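Local coordinates for plasmid stabilization system (Mesorhizobium opportunistum, PDB 5CEG), which probably acts as the ParE-like toxin of a type II toxin-antitoxin system, at residues D49-R54 with F83-E88; A53-L58 with V101-V106. All coordinates share one frame; numbering follows the deposited sequence.

Overall arrangement
Contacts 1 and 2 start from the same helix, 41-60, whose overlapping segments 49-54 and 53-58 share A53 and R54, and they end on strands 83-90 and 100-108, which follow each other in the chain and pair antiparallel in the mixed sheet. Their centres lie about 5 Å apart, both close to the centre of the folded chain. The two strands are stitched directly together, with L86 O 2.7 Å from V104 N in a probable hydrogen bond. Helix 41-60 thus covers two adjacent strands, and the two contacts form one continuous apolar layer between helix and sheet.

Contact 1. Residues D49-R54 with F83-E88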
# COMPACT_ATOMS: atom_id res chain seq x y z
N ASP B 49 -27.79 16.19 1.00
CA ASP B 49 -28.96 15.47 0.48
C ASP B 49 -28.83 13.97 0.73
O ASP B 49 -29.78 13.31 1.15
CB ASP B 49 -29.14 15.71 -1.02
CG ASP B 49 -29.51 17.14 -1.36
OD1 ASP B 49 -30.12 17.84 -0.52
OD2 ASP B 49 -29.20 17.56 -2.49
N GLN B 50 -27.63 13.45 0.48
CA GLN B 50 -27.38 12.01 0.59
C GLN B 50 -27.36 11.56 2.05
O GLN B 50 -27.90 10.50 2.40
CB GLN B 50 -26.07 11.65 -0.10
CG GLN B 50 -26.17 11.85 -1.62
CD GLN B 50 -24.83 11.88 -2.34
OE1 GLN B 50 -23.79 11.58 -1.75
NE2 GLN B 50 -24.86 12.25 -3.61
N LEU B 51 -26.74 12.37 2.91
CA LEU B 51 -26.64 12.00 4.32
C LEU B 51 -28.01 12.09 5.00
O LEU B 51 -28.35 11.23 5.81
CB LEU B 51 -25.61 12.88 5.03
CG LEU B 51 -24.16 12.57 4.66
CD1 LEU B 51 -23.25 13.72 5.03
CD2 LEU B 51 -23.70 11.27 5.36
N GLU B 52 -28.79 13.11 4.65
CA GLU B 52 -30.14 13.22 5.19
C GLU B 52 -30.99 12.03 4.73
O GLU B 52 -31.74 11.45 5.53
CB GLU B 52 -30.80 14.54 4.76
CG GLU B 52 -32.20 14.71 5.34
CD GLU B 52 -32.87 15.99 4.90
OE1 GLU B 52 -32.49 16.56 3.84
OE2 GLU B 52 -33.80 16.44 5.61
N ALA B 53 -30.86 11.65 3.47
CA ALA B 53 -31.63 10.52 2.95
C ALA B 53 -31.27 9.23 3.69
O ALA B 53 -32.14 8.44 4.03
CB ALA B 53 -31.41 10.35 1.45
N ARG B 54 -29.98 9.03 3.94
CA ARG B 54 -29.55 7.80 4.61
C ARG B 54 -30.06 7.79 6.06
O ARG B 54 -30.46 6.74 6.57
CB ARG B 54 -28.02 7.66 4.57
CG ARG B 54 -27.49 6.24 4.86
CD ARG B 54 -27.90 5.24 3.77
NE ARG B 54 -26.96 4.12 3.66
CZ ARG B 54 -27.29 2.89 3.24
NH1 ARG B 54 -28.54 2.62 2.91
NH2 ARG B 54 -26.35 1.95 3.15
N PHE B 83 -18.51 8.45 3.29
CA PHE B 83 -18.68 8.56 4.74
C PHE B 83 -19.13 7.25 5.37
O PHE B 83 -19.76 6.41 4.73
CB PHE B 83 -19.69 9.66 5.09
CG PHE B 83 -19.42 10.95 4.38
CD1 PHE B 83 -18.36 11.75 4.76
CD2 PHE B 83 -20.21 11.34 3.31
CE1 PHE B 83 -18.09 12.93 4.10
CE2 PHE B 83 -19.95 12.52 2.64
CZ PHE B 83 -18.89 13.31 3.02
N VAL B 84 -18.79 7.11 6.64
CA VAL B 84 -19.25 6.00 7.44
C VAL B 84 -20.04 6.59 8.60
O VAL B 84 -19.52 7.42 9.35
CB VAL B 84 -18.05 5.17 7.96
CG1 VAL B 84 -18.49 4.19 8.99
CG2 VAL B 84 -17.33 4.49 6.78
N LEU B 85 -21.31 6.20 8.73
CA LEU B 85 -22.10 6.63 9.88
C LEU B 85 -21.90 5.62 10.99
O LEU B 85 -22.16 4.44 10.79
CB LEU B 85 -23.58 6.74 9.53
CG LEU B 85 -24.10 7.74 8.49
CD1 LEU B 85 -25.60 7.56 8.32
CD2 LEU B 85 -23.80 9.16 8.87
N LEU B 86 -21.48 6.08 12.17
CA LEU B 86 -21.39 5.20 13.33
C LEU B 86 -22.57 5.51 14.24
O LEU B 86 -22.79 6.66 14.59
CB LEU B 86 -20.09 5.40 14.11
CG LEU B 86 -18.78 5.21 13.34
CD1 LEU B 86 -17.60 5.51 14.27
CD2 LEU B 86 -18.72 3.79 12.80
N TYR B 87 -23.34 4.49 14.61
CA TYR B 87 -24.54 4.74 15.42
C TYR B 87 -24.85 3.56 16.32
O TYR B 87 -24.26 2.49 16.20
CB TYR B 87 -25.74 5.04 14.51
CG TYR B 87 -26.42 3.83 13.90
CD1 TYR B 87 -26.00 3.29 12.68
CD2 TYR B 87 -27.50 3.23 14.53
CE1 TYR B 87 -26.64 2.19 12.12
CE2 TYR B 87 -28.15 2.14 13.99
CZ TYR B 87 -27.71 1.61 12.79
OH TYR B 87 -28.37 0.51 12.25
N GLU B 88 -25.80 3.76 17.23
CA GLU B 88 -26.34 2.65 18.00
C GLU B 88 -27.85 2.78 18.10
O GLU B 88 -28.39 3.87 17.92
CB GLU B 88 -25.74 2.59 19.40
CG GLU B 88 -25.95 3.89 20.19
CD GLU B 88 -25.47 3.83 21.62
OE1 GLU B 88 -24.80 2.85 22.02
OE2 GLU B 88 -25.75 4.80 22.36
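R54, whose aliphatic stem rests on L85, ends in a guanidinium group held from several directions. NE donates to V79 O on the adjacent strand 76-80, NH1 to Q57 OE1 and to R63 O of a second subunit, and NH2 to G65 O of that subunit, so the buried charge joins helix, sheet and neighbouring copy. This is the helix-on-sheet core of the ParE/RelE fold: helix 41-60 runs over strand 83-90 with the short axes 11.1 Å apart and inclined by 33°. At that spacing the interface is filled by side chains, and the nearest backbone positions, L51 CA and F83 CA, stay 8.7 Å apart.

L51 makes the largest contribution. Its CG, anti to the carbonyl carbon (chi1 -73°), is set toward the strand, and chi2 then presents the CD2 methyl. There one methyl serves two neighbours, L51 CD2 lying 4.0 Å from F83 CD2 and 4.1 Å from L85 CD2. The leucine branch and the F83 side chain meet at about a right angle, and the methyl reaches the ring obliquely. Elsewhere the same ring is packed edge-to-face with Y47, from an earlier turn of the helix, while L29 of helix 23-37 adds a further apolar neighbour for L51.

F83 and L85, two residues apart, both point their side chains at the helix, as strand alternation requires, while V84 between them points away. L85 divides its methyls: CD2 goes to L51, and CD1 goes to the arginine stem. The stem bends at chi2 only beyond R54 CG, which sits anti to the backbone N (chi1 -163°) and comes within 4.2 Å of L85 CD1.

Contact 2. Residues A53-L58 with V101-V106; sequences ARALQL and VEIVRV
The last turns of helix 41-60 close over strand 100-108, with L58 as the principal side chain meeting the sheet. The short axes run roughly antiparallel, at 147°, and approach to 10.6 Å. L58 has CG anti to its backbone N (chi1 -175°), and this extends the branch toward the strand so that L58 CD2 lies 3.8 Å from V101 CG1. That valine methyl, V101 CG1, is also 4.0 Å from L58 CG, so it nestles against the fork of the leucine while the two side chains cross obliquely. The other branch, CD1, faces the neighbouring strand and packs against the hydroxyl of Y87. Further along, A55 CB is 4.2 Å from I103 CD1, a methyl that also lies near L58 CD2; since I103 was deposited in two conformations, these last contacts are less certain.

V101 and I103 face the helix in the usual alternation of a strand, and E102 between them points away. Just beyond I103 the pattern breaks in a classic beta bulge, in which V104 and R105 both stand opposite L86 of strand 83-90. R105 forms a salt bridge with D28 of helix 23-37 and another with an acidic side chain of a different protein chain, probably the antitoxin.

Within the helix, the bond from R54 NH1 to Q57 OE1 is 2.9 Å long and fairly straight, with an N-H...O angle of 163°. The acceptor lies almost exactly in the guanidinium plane, at its edge, whereas the donor is tilted modestly from the plane of the Q57 carbonyl.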
# COMPACT_ATOMS: atom_id res chain seq x y z
N ALA B 53 -30.86 11.65 3.47
CA ALA B 53 -31.63 10.52 2.95
C ALA B 53 -31.27 9.23 3.69
O ALA B 53 -32.14 8.44 4.03
CB ALA B 53 -31.41 10.35 1.45
N ARG B 54 -29.98 9.03 3.94
CA ARG B 54 -29.55 7.80 4.61
C ARG B 54 -30.06 7.79 6.06
O ARG B 54 -30.46 6.74 6.57
CB ARG B 54 -28.02 7.66 4.57
CG ARG B 54 -27.49 6.24 4.86
CD ARG B 54 -27.90 5.24 3.77
NE ARG B 54 -26.96 4.12 3.66
CZ ARG B 54 -27.29 2.89 3.24
NH1 ARG B 54 -28.54 2.62 2.91
NH2 ARG B 54 -26.35 1.95 3.15
N ALA B 55 -30.05 8.94 6.71
CA ALA B 55 -30.52 9.02 8.10
C ALA B 55 -32.03 8.78 8.19
O ALA B 55 -32.51 8.19 9.16
CB ALA B 55 -30.16 10.37 8.71
N LEU B 56 -32.78 9.25 7.19
CA LEU B 56 -34.23 9.03 7.14
C LEU B 56 -34.53 7.56 6.96
O LEU B 56 -35.46 7.04 7.58
CB LEU B 56 -34.86 9.84 6.00
CG LEU B 56 -34.95 11.36 6.18
CD1 LEU B 56 -35.32 12.03 4.87
CD2 LEU B 56 -35.95 11.71 7.27
N GLN B 57 -33.76 6.87 6.12
CA GLN B 57 -33.89 5.42 6.00
C GLN B 57 -33.67 4.74 7.33
O GLN B 57 -34.38 3.80 7.70
CB GLN B 57 -32.87 4.85 5.00
CG GLN B 57 -33.15 5.08 3.55
CD GLN B 57 -32.16 4.32 2.69
OE1 GLN B 57 -30.97 4.29 2.99
NE2 GLN B 57 -32.65 3.69 1.64
N LEU B 58 -32.66 5.20 8.05
CA LEU B 58 -32.27 4.58 9.30
C LEU B 58 -33.36 4.75 10.36
O LEU B 58 -33.60 3.85 11.16
CB LEU B 58 -30.94 5.17 9.78
CG LEU B 58 -30.30 4.56 11.01
CD1 LEU B 58 -30.10 3.05 10.85
CD2 LEU B 58 -28.97 5.26 11.28
N VAL B 101 -32.50 5.96 17.77
CA VAL B 101 -31.24 5.73 17.09
C VAL B 101 -30.39 6.95 17.40
O VAL B 101 -30.85 8.07 17.22
CB VAL B 101 -31.43 5.58 15.57
CG1 VAL B 101 -30.10 5.80 14.83
CG2 VAL B 101 -32.02 4.21 15.26
N GLU B 102 -29.17 6.74 17.90
CA GLU B 102 -28.23 7.85 18.05
C GLU B 102 -27.09 7.72 17.05
O GLU B 102 -26.35 6.75 17.09
CB GLU B 102 -27.63 7.94 19.46
CG GLU B 102 -26.58 9.09 19.54
CD GLU B 102 -25.84 9.21 20.86
OE1 GLU B 102 -26.18 8.51 21.84
OE2 GLU B 102 -24.90 10.05 20.92
N ILE B 103 -26.96 8.70 16.15
CA ILE B 103 -25.79 8.74 15.27
C ILE B 103 -24.66 9.41 16.06
O ILE B 103 -24.74 10.57 16.45
CB ILE B 103 -26.10 9.47 13.95
CG1 ILE B 103 -27.21 8.71 13.22
CG2 ILE B 103 -24.84 9.57 13.10
CD1 ILE B 103 -27.60 9.28 11.87
N VAL B 104 -23.62 8.62 16.31
CA VAL B 104 -22.54 9.07 17.20
C VAL B 104 -21.44 9.86 16.48
O VAL B 104 -20.95 10.86 17.00
CB VAL B 104 -21.96 7.85 17.93
CG1 VAL B 104 -20.79 8.26 18.84
CG2 VAL B 104 -23.05 7.17 18.76
N ARG B 105 -21.06 9.43 15.27
CA ARG B 105 -20.11 10.17 14.42
C ARG B 105 -20.47 10.02 12.95
O ARG B 105 -21.08 9.01 12.57
CB ARG B 105 -18.66 9.69 14.57
CG ARG B 105 -18.06 9.81 15.95
CD ARG B 105 -17.94 11.26 16.41
NE ARG B 105 -17.11 12.14 15.59
CZ ARG B 105 -15.88 12.54 15.91
NH1 ARG B 105 -15.30 12.08 17.02
NH2 ARG B 105 -15.24 13.41 15.14
N VAL B 106 -20.05 10.99 12.15
CA VAL B 106 -20.01 10.85 10.70
C VAL B 106 -18.54 10.94 10.27
O VAL B 106 -17.91 12.00 10.39
CB VAL B 106 -20.84 11.94 9.99
CG1 VAL B 106 -20.85 11.68 8.48
CG2 VAL B 106 -22.27 11.97 10.54